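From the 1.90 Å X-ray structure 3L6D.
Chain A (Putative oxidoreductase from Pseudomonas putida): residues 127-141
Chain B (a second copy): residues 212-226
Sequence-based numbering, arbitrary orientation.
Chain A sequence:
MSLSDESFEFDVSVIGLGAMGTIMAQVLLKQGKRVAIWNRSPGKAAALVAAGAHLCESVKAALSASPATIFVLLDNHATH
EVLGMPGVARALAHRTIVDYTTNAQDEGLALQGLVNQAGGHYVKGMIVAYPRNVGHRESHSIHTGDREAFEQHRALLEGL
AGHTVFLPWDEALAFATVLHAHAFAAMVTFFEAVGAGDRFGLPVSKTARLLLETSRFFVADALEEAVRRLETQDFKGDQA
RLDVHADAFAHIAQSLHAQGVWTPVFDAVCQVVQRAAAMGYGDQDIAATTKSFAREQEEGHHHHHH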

ATOM      1  N   ILE A 127      14.841   9.581   8.509  1.00 29.46           N
ATOM      2  CA  ILE A 127      14.898   8.159   8.341  1.00 29.74           C
ATOM      3  C   ILE A 127      13.498   7.608   8.263  1.00 29.00           C
ATOM      4  O   ILE A 127      12.690   7.876   9.097  1.00 28.90           O
ATOM      5  N   VAL A 128      13.225   6.905   7.182  1.00 27.28           N
ATOM      6  CA  VAL A 128      11.913   6.358   6.934  1.00 27.20           C
ATOM      7  C   VAL A 128      11.781   4.994   7.556  1.00 27.14           C
ATOM      8  O   VAL A 128      11.663   4.034   6.884  1.00 28.29           O
ATOM      9  N   ALA A 129      11.800   4.931   8.857  1.00 27.49           N
ATOM     10  CA  ALA A 129      11.696   3.677   9.532  1.00 27.58           C
ATOM     11  C   ALA A 129      11.224   3.881  10.935  1.00 28.42           C
ATOM     12  O   ALA A 129      11.483   4.882  11.528  1.00 28.42           O
ATOM     13  N   TYR A 130      10.566   2.874  11.453  1.00 28.33           N
ATOM     14  CA  TYR A 130      10.366   2.730  12.897  1.00 29.80           C
ATOM     15  C   TYR A 130      11.683   2.251  13.524  1.00 30.35           C
ATOM     16  O   TYR A 130      12.534   1.709  12.824  1.00 29.25           O
ATOM     17  N   PRO A 131      11.898   2.517  14.831  1.00 32.89           N
ATOM     18  CA  PRO A 131      13.177   2.165  15.461  1.00 32.67           C
ATOM     19  C   PRO A 131      13.581   0.717  15.266  1.00 32.00           C
ATOM     20  O   PRO A 131      14.770   0.439  15.040  1.00 31.97           O
ATOM     21  N   ARG A 132      12.604  -0.187  15.304  1.00 31.73           N
ATOM     22  CA  ARG A 132      12.884  -1.606  15.092  1.00 32.10           C
ATOM     23  C   ARG A 132      13.567  -1.857  13.749  1.00 30.26           C
ATOM     24  O   ARG A 132      14.270  -2.841  13.629  1.00 29.48           O
ATOM     25  N   ASN A 133      13.401  -0.973  12.746  1.00 29.00           N
ATOM     26  CA  ASN A 133      14.109  -1.189  11.471  1.00 28.27           C
ATOM     27  C   ASN A 133      15.296  -0.257  11.178  1.00 28.10           C
ATOM     28  O   ASN A 133      15.872  -0.268  10.071  1.00 27.55           O
ATOM     29  N   VAL A 134      15.693   0.538  12.159  1.00 27.89           N
ATOM     30  CA  VAL A 134      17.009   1.178  12.041  1.00 27.30           C
ATOM     31  C   VAL A 134      18.077   0.092  11.851  1.00 26.70           C
ATOM     32  O   VAL A 134      18.070  -0.918  12.563  1.00 27.39           O
ATOM     33  N   GLY A 135      18.953   0.274  10.869  1.00 25.66           N
ATOM     34  CA  GLY A 135      19.975  -0.741  10.521  1.00 26.83           C
ATOM     35  C   GLY A 135      19.590  -1.724   9.422  1.00 27.77           C
ATOM     36  O   GLY A 135      20.440  -2.455   8.871  1.00 28.31           O
ATOM     37  N   HIS A 136      18.298  -1.760   9.110  1.00 27.30           N
ATOM     38  CA  HIS A 136      17.808  -2.744   8.185  1.00 28.59           C
ATOM     39  C   HIS A 136      18.298  -2.390   6.808  1.00 29.13           C
ATOM     40  O   HIS A 136      18.224  -1.222   6.416  1.00 28.22           O
ATOM     41  N   ARG A 137      18.807  -3.390   6.084  1.00 30.21           N
ATOM     42  CA  ARG A 137      19.288  -3.197   4.711  1.00 31.66           C
ATOM     43  C   ARG A 137      18.233  -2.625   3.783  1.00 30.54           C
ATOM     44  O   ARG A 137      18.573  -1.934   2.841  1.00 30.30           O
ATOM     45  N   GLU A 138      16.952  -2.864   4.067  1.00 30.93           N
ATOM     46  CA  GLU A 138      15.875  -2.378   3.187  1.00 30.89           C
ATOM     47  C   GLU A 138      15.259  -1.070   3.672  1.00 29.10           C
ATOM     48  O   GLU A 138      14.348  -0.520   3.030  1.00 28.23           O
ATOM     49  N   SER A 139      15.739  -0.559   4.813  1.00 28.18           N
ATOM     50  CA  SER A 139      15.275   0.743   5.299  1.00 27.10           C
ATOM     51  C   SER A 139      15.863   1.841   4.425  1.00 26.46           C
ATOM     52  O   SER A 139      16.952   1.675   3.847  1.00 25.72           O
ATOM     53  N   HIS A 140      15.126   2.943   4.322  1.00 25.72           N
ATOM     54  CA  HIS A 140      15.524   4.079   3.483  1.00 25.71           C
ATOM     55  C   HIS A 140      15.700   5.326   4.339  1.00 26.38           C
ATOM     56  O   HIS A 140      14.966   5.547   5.321  1.00 27.49           O
ATOM     57  N   SER A 141      16.664   6.154   3.967  1.00 27.00           N
ATOM     58  CA  SER A 141      16.749   7.479   4.588  1.00 26.75           C
ATOM     59  C   SER A 141      16.897   8.573   3.519  1.00 26.70           C
ATOM     60  O   SER A 141      17.296   8.296   2.379  1.00 26.26           O
TER
ATOM     61  N   LEU B 212       7.423   5.471  -4.771  1.00 22.64           N
ATOM     62  CA  LEU B 212       7.146   4.049  -4.616  1.00 24.64           C
ATOM     63  C   LEU B 212       8.309   3.256  -3.988  1.00 24.08           C
ATOM     64  O   LEU B 212       8.118   2.480  -3.029  1.00 24.76           O
ATOM     65  N   GLU B 213       9.500   3.442  -4.527  1.00 24.10           N
ATOM     66  CA  GLU B 213      10.639   2.641  -4.079  1.00 25.56           C
ATOM     67  C   GLU B 213      11.047   2.986  -2.631  1.00 23.75           C
ATOM     68  O   GLU B 213      11.407   2.089  -1.878  1.00 23.16           O
ATOM     69  N   THR B 214      10.882   4.256  -2.231  1.00 21.39           N
ATOM     70  CA  THR B 214      11.339   4.725  -0.918  1.00 21.50           C
ATOM     71  C   THR B 214      10.322   4.375   0.196  1.00 22.36           C
ATOM     72  O   THR B 214      10.686   4.304   1.364  1.00 22.21           O
ATOM     73  N   SER B 215       9.058   4.135  -0.177  1.00 23.79           N
ATOM     74  CA  SER B 215       8.000   3.811   0.784  1.00 24.23           C
ATOM     75  C   SER B 215       7.634   2.327   0.857  1.00 23.77           C
ATOM     76  O   SER B 215       7.048   1.902   1.844  1.00 23.36           O
ATOM     77  N   ARG B 216       8.016   1.551  -0.161  1.00 24.17           N
ATOM     78  CA  ARG B 216       7.541   0.167  -0.293  1.00 25.82           C
ATOM     79  C   ARG B 216       7.734  -0.659   0.996  1.00 24.26           C
ATOM     80  O   ARG B 216       6.779  -1.195   1.544  1.00 23.55           O
ATOM     81  N   PHE B 217       8.984  -0.780   1.449  1.00 23.09           N
ATOM     82  CA  PHE B 217       9.307  -1.596   2.644  1.00 22.18           C
ATOM     83  C   PHE B 217       8.641  -1.049   3.903  1.00 22.39           C
ATOM     84  O   PHE B 217       8.023  -1.778   4.680  1.00 23.06           O
ATOM     85  N   PHE B 218       8.740   0.258   4.092  1.00 22.41           N
ATOM     86  CA  PHE B 218       8.177   0.882   5.258  1.00 22.61           C
ATOM     87  C   PHE B 218       6.676   0.537   5.389  1.00 21.26           C
ATOM     88  O   PHE B 218       6.226   0.118   6.448  1.00 20.80           O
ATOM     89  N   VAL B 219       5.919   0.730   4.322  1.00 20.09           N
ATOM     90  CA  VAL B 219       4.461   0.431   4.346  1.00 20.06           C
ATOM     91  C   VAL B 219       4.199  -1.091   4.565  1.00 21.52           C
ATOM     92  O   VAL B 219       3.393  -1.473   5.406  1.00 22.20           O
ATOM     93  N   ALA B 220       4.902  -1.939   3.828  1.00 21.53           N
ATOM     94  CA  ALA B 220       4.681  -3.381   3.911  1.00 23.01           C
ATOM     95  C   ALA B 220       5.012  -3.883   5.318  1.00 23.53           C
ATOM     96  O   ALA B 220       4.241  -4.621   5.924  1.00 24.30           O
ATOM     97  N   ASP B 221       6.133  -3.423   5.866  1.00 23.27           N
ATOM     98  CA  ASP B 221       6.544  -3.845   7.205  1.00 23.57           C
ATOM     99  C   ASP B 221       5.549  -3.302   8.237  1.00 24.24           C
ATOM    100  O   ASP B 221       5.207  -4.011   9.196  1.00 25.15           O
ATOM    101  N   ALA B 222       5.059  -2.078   8.026  1.00 24.62           N
ATOM    102  CA  ALA B 222       4.036  -1.467   8.927  1.00 24.45           C
ATOM    103  C   ALA B 222       2.689  -2.224   8.923  1.00 25.04           C
ATOM    104  O   ALA B 222       2.124  -2.492   9.992  1.00 26.32           O
ATOM    105  N   LEU B 223       2.202  -2.601   7.745  1.00 24.35           N
ATOM    106  CA  LEU B 223       0.967  -3.395   7.647  1.00 24.75           C
ATOM    107  C   LEU B 223       1.115  -4.787   8.270  1.00 25.09           C
ATOM    108  O   LEU B 223       0.220  -5.260   8.965  1.00 23.90           O
ATOM    109  N   GLU B 224       2.257  -5.421   8.028  1.00 25.29           N
ATOM    110  CA  GLU B 224       2.539  -6.727   8.597  1.00 27.85           C
ATOM    111  C   GLU B 224       2.552  -6.642  10.144  1.00 27.10           C
ATOM    112  O   GLU B 224       1.974  -7.475  10.845  1.00 26.55           O
ATOM    113  N   GLU B 225       3.187  -5.611  10.674  1.00 26.09           N
ATOM    114  CA  GLU B 225       3.218  -5.434  12.089  1.00 25.46           C
ATOM    115  C   GLU B 225       1.822  -5.105  12.676  1.00 23.90           C
ATOM    116  O   GLU B 225       1.470  -5.607  13.745  1.00 23.45           O
ATOM    117  N   ALA B 226       1.038  -4.292  11.978  1.00 22.37           N
ATOM    118  CA  ALA B 226      -0.337  -4.005  12.403  1.00 22.63           C
ATOM    119  C   ALA B 226      -1.197  -5.303  12.455  1.00 22.66           C
ATOM    120  O   ALA B 226      -1.954  -5.520  13.419  1.00 23.46           O
TER

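The contact sets a kinked helix of chain B against a strand-turn-strand segment of chain A and buries 734 Å² in all. From the helix, F217(B), F218(B), D221(B) and E225(B) point toward chain A, spaced so that they line one side of it; V128(A), R132(A), N133(A), H136(A), E138(A) and H140(A) point back.

Aromatic and apolar packing centres on the two phenylalanines, both with chi1 t. F218(B) receives V128(A), itself t, over one ring face: CG1 of V128(A) lies 4.2 Å from the ring centroid of F218(B) in a CH-pi contact. The backbone O of V128(A) also comes within 3.4 Å of CD1 of F218(B). Y130(A), chi1 m, starts out sideways, but its ring end swings nearer, bringing its CE2 to 3.6 Å from CE1 of F218(B). The two planes are nearly parallel, at 13°, yet slid apart so that the rings barely overlap. The same CE2 of Y130(A) reaches CB of A222(B) at 4.3 Å, while the tyrosine hydroxyl is satisfied elsewhere in the structure.

F217(B) loses more surface to the opposing stretch than any other residue. CB of E138(A) sits over its face, 4.0 Å from the F217(B) ring centroid, and N133(A) meets the ring edge. The imidazole of H136(A), chi1 t, is oblique to this ring, with its NE2 3.6 Å from CZ of F217(B). Its other nitrogen is occupied within chain A, where N of E138(A) donates to ND1 of H136(A) at 3.0 Å, helping to hold the turn that carries both residues. H140(A), chi1 m, reverses the arrangement: the imidazole supplies the face, and CA of T214(B) lies 4.0 Å from the H140(A) ring centroid. CB of H140(A) also packs on CG2 of T214(B), at 3.7 Å.

Polar contacts gather at D221(B), chi1 t. R132(A), extended beyond its p chi1 with chi2 and chi3 both t, forms a salt bridge through NH2 to OD1 of D221(B) at 2.7 Å, supplemented by a weak hydrogen bond from its NE to the same OD1 at 3.4 Å. N133(A), chi1 m, adds a weak hydrogen bond from ND2 to OD1 of D221(B) at 2.9 Å, so one carboxylate oxygen collects all three direct bonds. The other is reached through water: NE of R132(A) donates to water 1 O at 2.6 Å, and water 1 O donates to OD2 of D221(B) at 2.7 Å. E225(B) lays its CG over one face of the guanidinium.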

ATOM      1  CB  ILE A 127      15.680   7.499   9.454  1.00 31.14           C
ATOM      2  CG1 ILE A 127      15.881   6.048   9.143  1.00 38.29           C
ATOM      3  CG2 ILE A 127      14.991   7.580  10.687  1.00 38.78           C
ATOM      4  CD1 ILE A 127      17.100   5.516   9.725  1.00 33.76           C
ATOM      5  CB  VAL A 128      11.637   6.325   5.428  1.00 26.91           C
ATOM      6  CG1 VAL A 128      10.203   6.200   5.136  1.00 34.57           C
ATOM      7  CG2 VAL A 128      12.153   7.526   4.806  1.00 33.98           C
ATOM      8  CB  ALA A 129      13.006   3.036   9.566  1.00 27.29           C
ATOM      9  CB  TYR A 130       9.168   1.798  13.161  1.00 29.05           C
ATOM     10  CG  TYR A 130       7.855   2.439  12.757  1.00 31.88           C
ATOM     11  CD1 TYR A 130       7.283   3.436  13.541  1.00 30.29           C
ATOM     12  CD2 TYR A 130       7.197   2.077  11.588  1.00 29.07           C
ATOM     13  CE1 TYR A 130       6.065   4.049  13.161  1.00 32.76           C
ATOM     14  CE2 TYR A 130       5.980   2.683  11.206  1.00 31.91           C
ATOM     15  CZ  TYR A 130       5.438   3.668  12.001  1.00 29.81           C
ATOM     16  OH  TYR A 130       4.246   4.281  11.675  1.00 33.38           O
ATOM     17  CB  PRO A 131      12.911   2.470  16.945  1.00 33.62           C
ATOM     18  CG  PRO A 131      12.076   3.718  16.875  1.00 35.21           C
ATOM     19  CD  PRO A 131      11.126   3.454  15.689  1.00 33.59           C
ATOM     20  CB  ARG A 132      11.618  -2.480  15.251  1.00 34.34           C
ATOM     21  CG  ARG A 132      10.499  -2.157  14.280  1.00 37.16           C
ATOM     22  CD  ARG A 132       9.441  -3.246  14.225  1.00 35.05           C
ATOM     23  NE  ARG A 132       8.518  -3.005  13.118  1.00 37.36           N
ATOM     24  CZ  ARG A 132       7.565  -2.081  13.135  1.00 33.97           C
ATOM     25  NH1 ARG A 132       7.408  -1.319  14.205  1.00 36.95           N
ATOM     26  NH2 ARG A 132       6.758  -1.943  12.096  1.00 36.83           N
ATOM     27  CB  ASN A 133      13.122  -1.185  10.290  1.00 29.02           C
ATOM     28  CG  ASN A 133      12.172  -2.337  10.361  1.00 31.04           C
ATOM     29  OD1 ASN A 133      12.610  -3.466  10.582  1.00 29.64           O
ATOM     30  ND2 ASN A 133      10.858  -2.069  10.227  1.00 30.46           N
ATOM     31  CB  VAL A 134      17.350   2.063  13.261  1.00 27.46           C
ATOM     32  CG1 VAL A 134      18.784   2.613  13.151  1.00 27.42           C
ATOM     33  CG2 VAL A 134      16.335   3.185  13.410  1.00 26.75           C
ATOM     34  CB  HIS A 136      16.284  -2.774   8.212  1.00 29.42           C
ATOM     35  CG  HIS A 136      15.703  -4.029   7.662  1.00 29.32           C
ATOM     36  ND1 HIS A 136      15.810  -4.378   6.338  1.00 29.10           N
ATOM     37  CD2 HIS A 136      15.000  -5.020   8.264  1.00 31.10           C
ATOM     38  CE1 HIS A 136      15.197  -5.538   6.143  1.00 31.43           C
ATOM     39  NE2 HIS A 136      14.681  -5.937   7.294  1.00 28.32           N
ATOM     40  CB  ARG A 137      19.873  -4.503   4.094  1.00 34.37           C
ATOM     41  CG  ARG A 137      21.225  -5.020   4.684  1.00 35.63           C
ATOM     42  CD  ARG A 137      22.344  -3.940   4.746  1.00 38.47           C
ATOM     43  NE  ARG A 137      22.150  -3.083   5.921  1.00 34.83           N
ATOM     44  CZ  ARG A 137      22.660  -1.857   6.106  1.00 39.94           C
ATOM     45  NH1 ARG A 137      22.394  -1.214   7.239  1.00 34.05           N
ATOM     46  NH2 ARG A 137      23.447  -1.274   5.200  1.00 34.54           N
ATOM     47  CB  GLU A 138      14.805  -3.469   3.013  1.00 33.70           C
ATOM     48  CG  GLU A 138      15.368  -4.767   2.392  1.00 55.99           C
ATOM     49  CD  GLU A 138      14.315  -5.876   2.207  1.00 38.06           C
ATOM     50  OE1 GLU A 138      13.331  -5.655   1.459  1.00 56.38           O
ATOM     51  OE2 GLU A 138      14.493  -6.973   2.793  1.00 56.65           O
ATOM     52  CB  SER A 139      15.632   0.977   6.761  1.00 27.59           C
ATOM     53  OG  SER A 139      14.735   0.281   7.620  1.00 28.25           O
ATOM     54  CB  HIS A 140      14.449   4.388   2.419  1.00 24.47           C
ATOM     55  CG  HIS A 140      14.576   3.582   1.173  1.00 23.60           C
ATOM     56  ND1 HIS A 140      14.230   2.248   1.109  1.00 26.20           N
ATOM     57  CD2 HIS A 140      14.980   3.923  -0.072  1.00 23.78           C
ATOM     58  CE1 HIS A 140      14.431   1.800  -0.115  1.00 22.44           C
ATOM     59  NE2 HIS A 140      14.885   2.795  -0.848  1.00 25.37           N
ATOM     60  CB  SER A 141      17.898   7.562   5.600  1.00 26.36           C
ATOM     61  OG  SER A 141      19.129   7.186   4.991  1.00 28.15           O
TER
ATOM     62  CB  LEU B 212       6.733   3.441  -5.966  1.00 26.63           C
ATOM     63  CG  LEU B 212       6.382   1.944  -5.927  1.00 28.22           C
ATOM     64  CD1 LEU B 212       5.131   1.739  -5.068  1.00 28.19           C
ATOM     65  CD2 LEU B 212       6.161   1.360  -7.320  1.00 28.21           C
ATOM     66  CB  GLU B 213      11.781   2.689  -5.104  1.00 28.03           C
ATOM     67  CG  GLU B 213      11.248   2.103  -6.463  1.00 40.27           C
ATOM     68  CD  GLU B 213      12.271   1.829  -7.562  1.00 32.41           C
ATOM     69  OE1 GLU B 213      13.374   2.435  -7.558  1.00 40.45           O
ATOM     70  OE2 GLU B 213      11.913   1.027  -8.487  1.00 40.69           O
ATOM     71  CB  THR B 214      11.726   6.238  -0.962  1.00 20.86           C
ATOM     72  OG1 THR B 214      12.619   6.462  -2.072  1.00 18.12           O
ATOM     73  CG2 THR B 214      12.476   6.633   0.288  1.00 18.32           C
ATOM     74  CB  SER B 215       6.733   4.597   0.467  1.00 24.80           C
ATOM     75  OG  SER B 215       6.177   4.151  -0.765  1.00 28.68           O
ATOM     76  CB  ARG B 216       8.277  -0.531  -1.442  1.00 28.79           C
ATOM     77  CG  ARG B 216       7.658  -1.868  -1.822  1.00 51.70           C
ATOM     78  CD  ARG B 216       8.628  -2.749  -2.614  1.00 35.35           C
ATOM     79  NE  ARG B 216       9.260  -2.047  -3.732  1.00 52.80           N
ATOM     80  CZ  ARG B 216       8.663  -1.775  -4.894  1.00 39.69           C
ATOM     81  NH1 ARG B 216       7.396  -2.131  -5.099  1.00 53.05           N
ATOM     82  NH2 ARG B 216       9.333  -1.124  -5.847  1.00 52.76           N
ATOM     83  CB  PHE B 217      10.836  -1.718   2.840  1.00 21.94           C
ATOM     84  CG  PHE B 217      11.222  -2.442   4.095  1.00 21.69           C
ATOM     85  CD1 PHE B 217      11.024  -3.817   4.187  1.00 21.50           C
ATOM     86  CD2 PHE B 217      11.749  -1.763   5.183  1.00 21.22           C
ATOM     87  CE1 PHE B 217      11.339  -4.524   5.365  1.00 23.08           C
ATOM     88  CE2 PHE B 217      12.073  -2.448   6.368  1.00 21.34           C
ATOM     89  CZ  PHE B 217      11.866  -3.832   6.459  1.00 21.62           C
ATOM     90  CB  PHE B 218       8.430   2.391   5.163  1.00 23.76           C
ATOM     91  CG  PHE B 218       7.827   3.191   6.257  1.00 25.38           C
ATOM     92  CD1 PHE B 218       8.427   3.260   7.518  1.00 25.04           C
ATOM     93  CD2 PHE B 218       6.696   3.934   6.018  1.00 26.29           C
ATOM     94  CE1 PHE B 218       7.902   4.035   8.529  1.00 26.06           C
ATOM     95  CE2 PHE B 218       6.154   4.731   7.032  1.00 27.49           C
ATOM     96  CZ  PHE B 218       6.766   4.761   8.305  1.00 26.27           C
ATOM     97  CB  VAL B 219       3.766   0.936   3.040  1.00 19.33           C
ATOM     98  CG1 VAL B 219       2.286   0.508   3.022  1.00 20.85           C
ATOM     99  CG2 VAL B 219       3.869   2.450   2.948  1.00 22.13           C
ATOM    100  CB  ALA B 220       5.536  -4.106   2.889  1.00 23.04           C
ATOM    101  CB  ASP B 221       7.965  -3.363   7.503  1.00 24.21           C
ATOM    102  CG  ASP B 221       8.358  -3.546   8.975  1.00 23.41           C
ATOM    103  OD1 ASP B 221       8.066  -2.670   9.809  1.00 24.47           O
ATOM    104  OD2 ASP B 221       8.986  -4.557   9.267  1.00 24.09           O
ATOM    105  CB  ALA B 222       3.821   0.003   8.608  1.00 23.57           C
ATOM    106  CB  LEU B 223       0.494  -3.516   6.196  1.00 26.18           C
ATOM    107  CG  LEU B 223       0.120  -2.215   5.464  1.00 26.28           C
ATOM    108  CD1 LEU B 223      -0.352  -2.501   4.028  1.00 27.65           C
ATOM    109  CD2 LEU B 223      -0.968  -1.545   6.214  1.00 26.81           C
ATOM    110  CB  GLU B 224       3.869  -7.246   8.026  1.00 30.12           C
ATOM    111  CG  GLU B 224       4.204  -8.698   8.379  1.00 62.21           C
ATOM    112  CD  GLU B 224       3.194  -9.724   7.817  1.00 32.75           C
ATOM    113  OE1 GLU B 224       2.849  -9.636   6.607  1.00 63.04           O
ATOM    114  OE2 GLU B 224       2.798 -10.631   8.585  1.00 62.54           O
ATOM    115  CB  GLU B 225       4.282  -4.406  12.469  1.00 25.04           C
ATOM    116  CG  GLU B 225       4.241  -3.998  13.927  1.00 38.02           C
ATOM    117  CD  GLU B 225       4.775  -5.045  14.923  1.00 28.03           C
ATOM    118  OE1 GLU B 225       5.266  -6.134  14.520  1.00 37.32           O
ATOM    119  OE2 GLU B 225       4.691  -4.730  16.143  1.00 38.31           O
ATOM    120  CB  ALA B 226      -0.954  -2.958  11.500  1.00 21.99           C
TER
HETATM  121  O   HOH W   1       9.304  -5.179  11.839  1.00 43.11           O